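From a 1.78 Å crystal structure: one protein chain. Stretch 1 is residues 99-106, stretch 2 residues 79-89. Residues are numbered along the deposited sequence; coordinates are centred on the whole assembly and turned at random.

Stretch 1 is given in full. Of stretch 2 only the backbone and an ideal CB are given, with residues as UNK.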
# COMPACT_ATOMS: atom_id res chain seq x y z
N MET B 99 -7.54 4.89 8.42
CA MET B 99 -6.97 6.09 7.83
C MET B 99 -8.04 6.80 7.01
O MET B 99 -8.69 6.18 6.16
CB MET B 99 -5.76 5.76 6.95
CG MET B 99 -4.58 5.15 7.70
SD MET B 99 -3.94 6.21 9.01
CE MET B 99 -3.53 7.69 8.09
N LEU B 100 -8.22 8.09 7.27
CA LEU B 100 -9.19 8.91 6.54
C LEU B 100 -8.44 9.92 5.68
O LEU B 100 -7.72 10.78 6.21
CB LEU B 100 -10.14 9.62 7.50
CG LEU B 100 -11.10 10.62 6.85
CD1 LEU B 100 -12.02 9.92 5.86
CD2 LEU B 100 -11.91 11.38 7.90
N LYS B 101 -8.60 9.81 4.39
CA LYS B 101 -8.09 10.77 3.48
C LYS B 101 -9.20 11.47 2.74
O LYS B 101 -10.09 10.85 2.32
CB LYS B 101 -7.20 10.10 2.49
CG LYS B 101 -6.12 9.30 3.12
CD LYS B 101 -5.00 9.14 2.14
CE LYS B 101 -4.38 7.79 2.24
NZ LYS B 101 -3.62 7.59 3.50
N ILE B 102 -9.08 12.78 2.57
CA ILE B 102 -10.07 13.58 1.87
C ILE B 102 -9.40 14.24 0.68
O ILE B 102 -8.37 14.91 0.83
CB ILE B 102 -10.71 14.64 2.80
CG1 ILE B 102 -11.46 13.95 3.94
CG2 ILE B 102 -11.63 15.55 2.02
CD1 ILE B 102 -12.10 14.91 4.92
N TYR B 103 -9.97 14.04 -0.50
CA TYR B 103 -9.43 14.56 -1.75
C TYR B 103 -10.35 15.63 -2.31
O TYR B 103 -11.58 15.52 -2.21
CB TYR B 103 -9.25 13.44 -2.78
CG TYR B 103 -8.29 12.36 -2.36
CD1 TYR B 103 -8.71 11.28 -1.59
CD2 TYR B 103 -6.95 12.41 -2.74
CE1 TYR B 103 -7.83 10.29 -1.20
CE2 TYR B 103 -6.06 11.42 -2.36
CZ TYR B 103 -6.51 10.36 -1.59
OH TYR B 103 -5.63 9.38 -1.21
N MET B 104 -9.76 16.66 -2.91
CA MET B 104 -10.50 17.71 -3.59
C MET B 104 -10.38 17.50 -5.09
O MET B 104 -9.26 17.50 -5.63
CB MET B 104 -9.99 19.10 -3.19
CG MET B 104 -10.82 20.25 -3.73
SD MET B 104 -10.33 20.75 -5.40
CE MET B 104 -8.74 21.52 -5.07
N ALA B 105 -11.51 17.32 -5.76
CA ALA B 105 -11.52 17.13 -7.21
C ALA B 105 -11.75 18.43 -7.96
O ALA B 105 -11.17 18.64 -9.03
CB ALA B 105 -12.58 16.10 -7.61
N ASN B 106 -12.58 19.31 -7.41
CA ASN B 106 -12.85 20.63 -7.99
C ASN B 106 -13.57 21.46 -6.94
O ASN B 106 -13.99 20.95 -5.90
CB ASN B 106 -13.68 20.53 -9.28
CG ASN B 106 -15.03 19.88 -9.05
OD1 ASN B 106 -15.94 20.49 -8.48
ND2 ASN B 106 -15.18 18.64 -9.51
N UNK B 79 -9.84 8.48 -10.51
CA UNK B 79 -8.46 8.31 -10.05
C UNK B 79 -8.10 9.42 -9.08
O UNK B 79 -8.06 10.60 -9.45
CB UNK B 79 -7.49 8.30 -11.23
N UNK B 80 -7.84 9.04 -7.82
CA UNK B 80 -7.50 10.03 -6.80
C UNK B 80 -6.16 10.69 -7.06
O UNK B 80 -5.87 11.73 -6.45
CB UNK B 80 -7.49 9.38 -5.42
N UNK B 81 -5.32 10.12 -7.93
CA UNK B 81 -4.04 10.75 -8.24
C UNK B 81 -4.22 12.06 -8.99
O UNK B 81 -3.35 12.93 -8.93
CB UNK B 81 -3.17 9.80 -9.06
N UNK B 82 -5.34 12.22 -9.70
CA UNK B 82 -5.66 13.46 -10.38
C UNK B 82 -6.41 14.44 -9.48
O UNK B 82 -6.92 15.45 -9.97
CB UNK B 82 -6.49 13.16 -11.63
N UNK B 83 -6.48 14.16 -8.18
CA UNK B 83 -7.12 15.04 -7.21
C UNK B 83 -6.07 15.60 -6.26
O UNK B 83 -4.91 15.18 -6.24
CB UNK B 83 -8.21 14.30 -6.43
N UNK B 84 -6.50 16.57 -5.46
CA UNK B 84 -5.65 17.21 -4.47
C UNK B 84 -5.88 16.55 -3.12
O UNK B 84 -6.98 16.62 -2.57
CB UNK B 84 -5.92 18.71 -4.40
N UNK B 85 -4.84 15.91 -2.58
CA UNK B 85 -4.91 15.34 -1.24
C UNK B 85 -4.98 16.48 -0.23
O UNK B 85 -4.01 17.22 -0.04
CB UNK B 85 -3.71 14.43 -0.96
N UNK B 86 -6.07 16.39 0.47
CA UNK B 86 -6.34 17.64 1.16
C UNK B 86 -6.36 17.49 2.68
O UNK B 86 -5.83 18.35 3.39
CB UNK B 86 -7.68 18.21 0.68
N UNK B 87 -6.51 16.33 3.26
CA UNK B 87 -6.30 16.04 4.67
C UNK B 87 -6.10 14.54 4.86
O UNK B 87 -6.63 13.72 4.09
CB UNK B 87 -7.48 16.54 5.51
N UNK B 88 -5.33 14.20 5.89
CA UNK B 88 -5.08 12.82 6.27
C UNK B 88 -5.21 12.72 7.79
O UNK B 88 -4.65 13.55 8.51
CB UNK B 88 -3.70 12.35 5.80
N UNK B 89 -5.95 11.72 8.26
CA UNK B 89 -6.15 11.53 9.69
C UNK B 89 -6.05 10.05 10.03
O UNK B 89 -6.59 9.20 9.31
CB UNK B 89 -7.50 12.09 10.13

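The two backbones run antiparallel (143° between strand directions), and the amide–carbonyl ladder fixes the register without any side chain.

Position 79 has an ideal CB with nothing of stretch 1 within 5.5 Å, so contact leaves the choice open. It is Asn 79, whose OD1 accepts from the backbone N of 81 (3.2 Å).

At 80, phi/psi of -67/-16 mark a 3-10 turn, and the CB points toward stretch 1, 3.9 Å from Tyr 103 CE2. A small or beta-branched residue would suit. Thr 80 occupies it: its CB sits 4.0 Å from the ring centroid of Tyr 103, 11° off the normal, a CH-pi contact.

Positions 81 and 82 continue the turn with CB atoms out of reach, and polar residues are plausible. They are Lys 81 and Asn 82; water 1 links the carbonyl O of Asn 82 to that of Ala 105.

The CB of 83 points toward stretch 1, 3.9 Å from Tyr 103 CB. An apolar chain fits, branched or linear. Met 83 extends with chi2 and chi3 both t, placing SD 3.8 Å from Tyr 103 CB and CG 4.1 Å from Ala 105 CB.

Position 84 pairs with Met 104 through N to Met 104 O (2.9 Å) and Met 104 N to O of 84 (2.8 Å). Its CB shares a sheet face with Met 104, favouring aliphatic or aromatic residues. Tyr 84 has its CB 4.0 Å from Met 104 CE, while its ring leads away.

At 85 the CB lies 4.1 Å from Tyr 103 CE2; a branched aliphatic could cover the ring. Leu 85 puts CD1 4.0 Å from the Tyr 103 centroid, on the face opposite Thr 80, so the ring is sandwiched.

Between 102 and 103 the register slips by one, a bulge that takes in 86 (phi/psi -119/-19). N of 86 donates to Ile 102 O (2.8 Å), and CB of 86 is 3.4 Å from Ile 102 O. Many residues could direct their ends outward; Phe 86 does.

The CB of 87 is 4.6 Å from Ile 102 CB, so a small residue fits easily. Ser 87 OG lies 3.4 Å from Ile 102 CB.

Position 88 faces Lys 101 CG and Met 99 CE, suiting a beta-branched residue; Thr 88 CG2 lies 3.7 Å from Met 99 CE.

At 89, N donates to Leu 100 O (2.9 Å) and Leu 100 N to O of 89 (2.8 Å). The CB, on the Leu 100 face, is 4.1 Å from Leu 100 O; polar or aromatic chains would suit. His 89 ND1 is hydrogen-bonded to water 2 (2.8 Å), and that water donates to Leu 100 O (2.9 Å).

Stretch 2 79-89: NTKNMYLFSTH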
# COMPACT_ATOMS: atom_id res chain seq x y z
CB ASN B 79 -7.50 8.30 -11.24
CG ASN B 79 -6.07 8.06 -10.82
OD1 ASN B 79 -5.80 7.55 -9.73
ND2 ASN B 79 -5.13 8.42 -11.69
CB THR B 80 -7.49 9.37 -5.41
OG1 THR B 80 -6.60 8.25 -5.42
CG2 THR B 80 -8.89 8.91 -5.04
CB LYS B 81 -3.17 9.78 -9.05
CG LYS B 81 -2.92 8.45 -8.37
CD LYS B 81 -2.53 8.63 -6.91
CE LYS B 81 -2.68 7.33 -6.13
NZ LYS B 81 -4.02 6.72 -6.32
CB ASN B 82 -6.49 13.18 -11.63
CG ASN B 82 -5.74 12.32 -12.64
OD1 ASN B 82 -4.51 12.25 -12.61
ND2 ASN B 82 -6.48 11.67 -13.53
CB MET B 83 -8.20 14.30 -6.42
CG MET B 83 -9.28 13.66 -7.27
SD MET B 83 -10.44 12.72 -6.27
CE MET B 83 -11.47 11.99 -7.53
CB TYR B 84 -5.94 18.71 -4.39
CG TYR B 84 -5.20 19.43 -3.28
CD1 TYR B 84 -3.82 19.45 -3.24
CD2 TYR B 84 -5.90 20.09 -2.27
CE1 TYR B 84 -3.14 20.11 -2.23
CE2 TYR B 84 -5.23 20.75 -1.26
CZ TYR B 84 -3.85 20.76 -1.24
OH TYR B 84 -3.18 21.41 -0.24
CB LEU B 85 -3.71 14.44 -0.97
CG LEU B 85 -3.67 13.81 0.42
CD1 LEU B 85 -4.96 13.06 0.70
CD2 LEU B 85 -2.47 12.89 0.56
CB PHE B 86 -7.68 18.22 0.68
CG PHE B 86 -8.09 19.48 1.40
CD1 PHE B 86 -7.54 20.70 1.05
CD2 PHE B 86 -9.03 19.44 2.41
CE1 PHE B 86 -7.91 21.86 1.70
CE2 PHE B 86 -9.41 20.60 3.07
CZ PHE B 86 -8.85 21.81 2.71
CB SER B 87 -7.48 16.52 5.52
OG SER B 87 -8.66 15.79 5.24
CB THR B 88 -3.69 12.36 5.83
OG1 THR B 88 -3.53 12.58 4.42
CG2 THR B 88 -3.49 10.88 6.13
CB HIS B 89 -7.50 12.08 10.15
CG HIS B 89 -7.58 13.58 10.16
ND1 HIS B 89 -8.00 14.31 9.08
CD2 HIS B 89 -7.28 14.48 11.13
CE1 HIS B 89 -7.95 15.60 9.37
NE2 HIS B 89 -7.52 15.73 10.61
O HOH W 1 -9.62 16.16 -10.14
O HOH W 2 -8.82 13.47 6.53
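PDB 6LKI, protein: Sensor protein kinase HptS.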